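Local structure of glutamine synthetase (4BAX) at residues A246-T249 with A250-L254; R328-V331 with D332-T336. The protein belongs to the glutamine synthetase family, combining an N-terminal beta-grasp domain with a catalytic domain, and is modelled as an assembly of ten chains. All coordinates share one frame; numbering follows the deposited sequence.

Interactions 1 and 2 are each a pair of successive helical turns, one on helix 244-253 and the other on helix 323-341, and their centres lie 11 Å apart on the same side of the chain's centre. They meet mainly through Ser253 and Leu254, with Ala250 O also 4.0 Å from Cys334 SG. Ser253 leans on the middle of the second helix, its OG 3.6 Å from CA of Cys334 and its carbonyl O 3.5 Å from CG2 of Thr333. One residue on, Leu254 CD2 reaches Leu330 CD2 at 3.7 Å, a methyl-to-methyl contact. No other protein chain of the assembly touches either interaction, so both belong to packing within the subunit.

Interaction 1. Residues A246-T249 with A250-L254; sequences AIIT and AAESL
Ala246 O receives the N-H of Ala250 at 3.0 Å, and the same i to i+4 step repeats from Ile247 to Ala251, Ile248 to Glu252 and Thr249 to Ser253: regular alpha-helix in the glutamine synthetase catalytic domain. The first three N-H groups point fairly straight at their acceptors; the last, from Ser253 N to Thr249 O, is more bent at 148°.

Along one side of this helix, Ile248 and Glu252 run alongside each other, both leaning off the helix in one direction. Contact is made by the branch methyl of the isoleucine, CG2, which is 3.9 Å from Glu252 CG. Beyond CG the glutamate chain bends, and its carboxylate leaves the isoleucine to bond through OE2 to Tyr289 OH.

Thr249 turns its hydroxyl back up the helix. With chi1 at -50°, OG1 stands beside its own backbone N, within hydrogen-bonding reach of Asp245 O one turn earlier and of Gln343 OE1 near the end of the chain; as modelled, these two acceptors must share its one proton. Ile247 and Ala250 face strand 312-314, both touching Ile312, while Ala246 rests on helix 238-242. Ala250 also touches Met240 of that helix.

Toward the C-terminal side, Ala250 O takes one firm bond and one weak one. Leu254 N makes the weak one at 3.4 Å. In Ser253, chi1 of 78° places OG between the backbone N and the carbonyl carbon, from where it donates to a lone pair of Ala250 O, in the carbonyl plane, at 2.6 Å.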
ATOM      1  N   ALA A 246      -1.122 -31.412  57.687  1.00 45.57           N
ATOM      2  CA  ALA A 246      -0.833 -32.042  56.408  1.00 43.59           C
ATOM      3  C   ALA A 246      -0.366 -31.004  55.386  1.00 41.80           C
ATOM      4  O   ALA A 246       0.525 -31.276  54.583  1.00 41.38           O
ATOM      5  CB  ALA A 246      -2.069 -32.794  55.904  1.00 43.23           C
ATOM      6  N   ILE A 247      -0.940 -29.806  55.453  1.00 40.91           N
ATOM      7  CA  ILE A 247      -0.562 -28.693  54.570  1.00 39.88           C
ATOM      8  C   ILE A 247       0.892 -28.301  54.771  1.00 39.40           C
ATOM      9  O   ILE A 247       1.637 -28.146  53.809  1.00 39.77           O
ATOM     10  CB  ILE A 247      -1.457 -27.448  54.824  1.00 43.82           C
ATOM     11  CG1 ILE A 247      -2.917 -27.706  54.432  1.00 43.67           C
ATOM     12  CG2 ILE A 247      -0.914 -26.226  54.090  1.00 43.65           C
ATOM     13  CD1 ILE A 247      -3.274 -27.272  53.033  1.00 43.27           C
ATOM     14  N   ILE A 248       1.309 -28.176  56.028  1.00 38.62           N
ATOM     15  CA  ILE A 248       2.697 -27.851  56.334  1.00 37.75           C
ATOM     16  C   ILE A 248       3.644 -28.952  55.899  1.00 37.72           C
ATOM     17  O   ILE A 248       4.708 -28.667  55.356  1.00 37.52           O
ATOM     18  CB  ILE A 248       2.892 -27.527  57.836  1.00 37.45           C
ATOM     19  CG1 ILE A 248       1.979 -26.365  58.229  1.00 37.02           C
ATOM     20  CG2 ILE A 248       4.334 -27.149  58.138  1.00 37.33           C
ATOM     21  CD1 ILE A 248       2.131 -25.145  57.309  1.00 36.63           C
ATOM     22  N   THR A 249       3.245 -30.208  56.094  1.00 38.18           N
ATOM     23  CA  THR A 249       4.086 -31.333  55.692  1.00 38.55           C
ATOM     24  C   THR A 249       4.315 -31.330  54.182  1.00 38.92           C
ATOM     25  O   THR A 249       5.451 -31.479  53.710  1.00 38.89           O
ATOM     26  CB  THR A 249       3.437 -32.695  56.088  1.00 41.10           C
ATOM     27  OG1 THR A 249       3.043 -32.682  57.470  1.00 41.50           O
ATOM     28  CG2 THR A 249       4.395 -33.855  55.842  1.00 41.01           C
ATOM     29  N   ALA A 250       3.240 -31.101  53.426  1.00 38.89           N
ATOM     30  CA  ALA A 250       3.348 -31.057  51.983  1.00 38.15           C
ATOM     31  C   ALA A 250       4.286 -29.922  51.558  1.00 37.55           C
ATOM     32  O   ALA A 250       5.244 -30.174  50.821  1.00 37.45           O
ATOM     33  CB  ALA A 250       1.954 -30.914  51.335  1.00 37.69           C
ATOM     34  N   ALA A 251       4.116 -28.730  52.138  1.00 37.20           N
ATOM     35  CA  ALA A 251       4.965 -27.580  51.802  1.00 37.12           C
ATOM     36  C   ALA A 251       6.417 -27.811  52.187  1.00 39.04           C
ATOM     37  O   ALA A 251       7.322 -27.447  51.440  1.00 39.50           O
ATOM     38  CB  ALA A 251       4.427 -26.273  52.436  1.00 35.60           C
ATOM     39  N   GLU A 252       6.647 -28.429  53.337  1.00 39.98           N
ATOM     40  CA  GLU A 252       8.011 -28.740  53.739  1.00 40.58           C
ATOM     41  C   GLU A 252       8.673 -29.825  52.862  1.00 39.76           C
ATOM     42  O   GLU A 252       9.868 -29.738  52.547  1.00 40.08           O
ATOM     43  CB  GLU A 252       8.093 -29.103  55.231  1.00 41.90           C
ATOM     44  CG  GLU A 252       7.568 -28.038  56.177  1.00 42.64           C
ATOM     45  CD  GLU A 252       8.652 -27.438  57.023  1.00 43.29           C
ATOM     46  OE1 GLU A 252       9.260 -28.214  57.789  1.00 43.66           O
ATOM     47  OE2 GLU A 252       8.894 -26.207  56.937  1.00 43.33           O
ATOM     48  N   SER A 253       7.874 -30.802  52.426  1.00 38.19           N
ATOM     49  CA  SER A 253       8.375 -31.919  51.622  1.00 37.18           C
ATOM     50  C   SER A 253       9.029 -31.426  50.337  1.00 36.48           C
ATOM     51  O   SER A 253       9.990 -32.030  49.863  1.00 36.69           O
ATOM     52  CB  SER A 253       7.242 -32.897  51.279  1.00 36.52           C
ATOM     53  OG  SER A 253       6.442 -32.402  50.224  1.00 36.48           O
ATOM     54  N   LEU A 254       8.510 -30.326  49.791  1.00 35.66           N
ATOM     55  CA  LEU A 254       9.019 -29.739  48.550  1.00 34.77           C
ATOM     56  C   LEU A 254      10.390 -29.080  48.731  1.00 35.35           C
ATOM     57  O   LEU A 254      11.113 -28.820  47.744  1.00 35.43           O
ATOM     58  CB  LEU A 254       7.997 -28.759  47.948  1.00 33.07           C
ATOM     59  CG  LEU A 254       6.696 -29.401  47.460  1.00 31.59           C
ATOM     60  CD1 LEU A 254       5.541 -28.406  47.315  1.00 30.75           C
ATOM     61  CD2 LEU A 254       6.980 -30.107  46.125  1.00 30.93           C
TER

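Interaction 2. Residues R328-V331 with D332-T336; sequences RLLV and DTCCT
Val331 lays its CG1 methyl against the sulfur of Cys335, one turn further along the helix, at 4.0 Å. That methyl stands anti to the valine's backbone N (chi1 163°), which sends it partly outward and partly forward, toward the turn that carries Cys335. A similar, slightly longer contact joins Leu330 to Cys334, where the end methyl CD2 lies 4.2 Å from SG.

Beneath these side chains runs the usual i to i+4 pattern of an alpha-helix. Asp332 N donates to Arg328 O at 2.8 Å, and Thr333 N and Cys334 N both make 2.9 Å bonds, to Leu329 O and Leu330 O. The final step, Cys335 N to Val331 O, is more bent at 138°, consistent with the wider pi-type turn at 332-335. Thr336 then turns its hydroxyl back one turn, OG1 donating to Asp332 O at 2.8 Å in the carbonyl plane; the backbone bond from Thr336 N to that oxygen is weak. Thr333 OG1 has its main partner away from this helix, in His263 NE2.

The helix is packed on several sides. Arg328 and Asp332 lean on helix 94-103, sharing Leu100, and Val331 and Thr336 both meet Phe104 just beyond it. Leu329 and Thr333 touch helix 259-264, while Leu330 and Cys334 reach strand 231-236 of the large mixed sheet through Thr233 and Phe235.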
ATOM      1  N   ARG A 328       2.791 -35.779  38.423  1.00 30.21           N
ATOM      2  CA  ARG A 328       3.472 -36.988  38.917  1.00 30.70           C
ATOM      3  C   ARG A 328       4.438 -36.643  40.054  1.00 30.84           C
ATOM      4  O   ARG A 328       4.438 -37.303  41.108  1.00 30.64           O
ATOM      5  CB  ARG A 328       4.229 -37.691  37.782  1.00 31.02           C
ATOM      6  CG  ARG A 328       4.659 -39.134  38.104  1.00 31.73           C
ATOM      7  CD  ARG A 328       6.159 -39.384  37.960  1.00 32.36           C
ATOM      8  NE  ARG A 328       6.668 -38.829  36.716  1.00 33.44           N
ATOM      9  CZ  ARG A 328       7.937 -38.498  36.506  1.00 34.40           C
ATOM     10  NH1 ARG A 328       8.838 -38.685  37.459  1.00 34.64           N
ATOM     11  NH2 ARG A 328       8.307 -37.991  35.330  1.00 34.82           N
ATOM     12  N   LEU A 329       5.221 -35.583  39.833  1.00 30.63           N
ATOM     13  CA  LEU A 329       6.255 -35.140  40.751  1.00 30.43           C
ATOM     14  C   LEU A 329       5.684 -34.669  42.087  1.00 30.41           C
ATOM     15  O   LEU A 329       6.229 -34.982  43.158  1.00 29.98           O
ATOM     16  CB  LEU A 329       7.065 -34.013  40.108  1.00 30.52           C
ATOM     17  CG  LEU A 329       8.004 -34.401  38.971  1.00 30.59           C
ATOM     18  CD1 LEU A 329       8.690 -33.171  38.400  1.00 30.87           C
ATOM     19  CD2 LEU A 329       9.022 -35.404  39.487  1.00 30.47           C
ATOM     20  N   LEU A 330       4.600 -33.900  42.018  1.00 30.99           N
ATOM     21  CA  LEU A 330       3.957 -33.402  43.228  1.00 31.66           C
ATOM     22  C   LEU A 330       3.377 -34.555  44.040  1.00 31.96           C
ATOM     23  O   LEU A 330       3.501 -34.574  45.262  1.00 31.95           O
ATOM     24  CB  LEU A 330       2.875 -32.382  42.886  1.00 31.55           C
ATOM     25  CG  LEU A 330       3.478 -31.008  42.605  1.00 31.54           C
ATOM     26  CD1 LEU A 330       2.442 -30.054  41.994  1.00 31.36           C
ATOM     27  CD2 LEU A 330       4.093 -30.438  43.898  1.00 31.57           C
ATOM     28  N   VAL A 331       2.749 -35.511  43.365  1.00 32.50           N
ATOM     29  CA  VAL A 331       2.222 -36.683  44.055  1.00 33.20           C
ATOM     30  C   VAL A 331       3.347 -37.513  44.668  1.00 34.73           C
ATOM     31  O   VAL A 331       3.267 -37.909  45.831  1.00 35.51           O
ATOM     32  CB  VAL A 331       1.408 -37.559  43.111  1.00 32.41           C
ATOM     33  CG1 VAL A 331       1.225 -38.942  43.683  1.00 32.14           C
ATOM     34  CG2 VAL A 331       0.067 -36.898  42.825  1.00 32.43           C
ATOM     35  N   ASP A 332       4.418 -37.737  43.917  1.00 35.13           N
ATOM     36  CA  ASP A 332       5.496 -38.565  44.433  1.00 35.60           C
ATOM     37  C   ASP A 332       6.060 -37.905  45.676  1.00 34.52           C
ATOM     38  O   ASP A 332       6.115 -38.512  46.742  1.00 34.60           O
ATOM     39  CB  ASP A 332       6.614 -38.737  43.399  1.00 36.83           C
ATOM     40  CG  ASP A 332       7.538 -39.914  43.727  1.00 38.08           C
ATOM     41  OD1 ASP A 332       7.751 -40.200  44.917  1.00 38.90           O
ATOM     42  OD2 ASP A 332       8.030 -40.579  42.793  1.00 38.29           O
ATOM     43  N   THR A 333       6.427 -36.643  45.550  1.00 33.63           N
ATOM     44  CA  THR A 333       7.077 -35.982  46.661  1.00 33.60           C
ATOM     45  C   THR A 333       6.163 -35.790  47.869  1.00 33.69           C
ATOM     46  O   THR A 333       6.439 -36.308  48.955  1.00 33.54           O
ATOM     47  CB  THR A 333       7.690 -34.627  46.206  1.00 30.01           C
ATOM     48  OG1 THR A 333       8.700 -34.854  45.208  1.00 29.70           O
ATOM     49  CG2 THR A 333       8.258 -33.835  47.390  1.00 30.05           C
ATOM     50  N   CYS A 334       5.028 -35.140  47.657  1.00 34.17           N
ATOM     51  CA  CYS A 334       4.151 -34.782  48.763  1.00 34.88           C
ATOM     52  C   CYS A 334       3.453 -35.967  49.433  1.00 34.84           C
ATOM     53  O   CYS A 334       3.514 -36.111  50.660  1.00 34.28           O
ATOM     54  CB  CYS A 334       3.115 -33.748  48.306  1.00 35.03           C
ATOM     55  SG  CYS A 334       3.822 -32.209  47.686  1.00 50.06           S
ATOM     56  N   CYS A 335       2.838 -36.827  48.616  1.00 35.11           N
ATOM     57  CA  CYS A 335       2.060 -37.960  49.125  1.00 35.21           C
ATOM     58  C   CYS A 335       2.938 -38.957  49.872  1.00 36.03           C
ATOM     59  O   CYS A 335       2.521 -39.569  50.858  1.00 36.34           O
ATOM     60  CB  CYS A 335       1.317 -38.671  47.987  1.00 34.47           C
ATOM     61  SG  CYS A 335      -0.074 -37.785  47.273  1.00 38.87           S
ATOM     62  N   THR A 336       4.172 -39.097  49.399  1.00 36.35           N
ATOM     63  CA  THR A 336       5.134 -39.965  50.053  1.00 36.80           C
ATOM     64  C   THR A 336       5.482 -39.404  51.424  1.00 37.99           C
ATOM     65  O   THR A 336       5.469 -40.125  52.422  1.00 39.04           O
ATOM     66  CB  THR A 336       6.419 -40.102  49.221  1.00 36.01           C
ATOM     67  OG1 THR A 336       6.154 -40.928  48.078  1.00 35.85           O
ATOM     68  CG2 THR A 336       7.534 -40.712  50.036  1.00 35.62           C
TER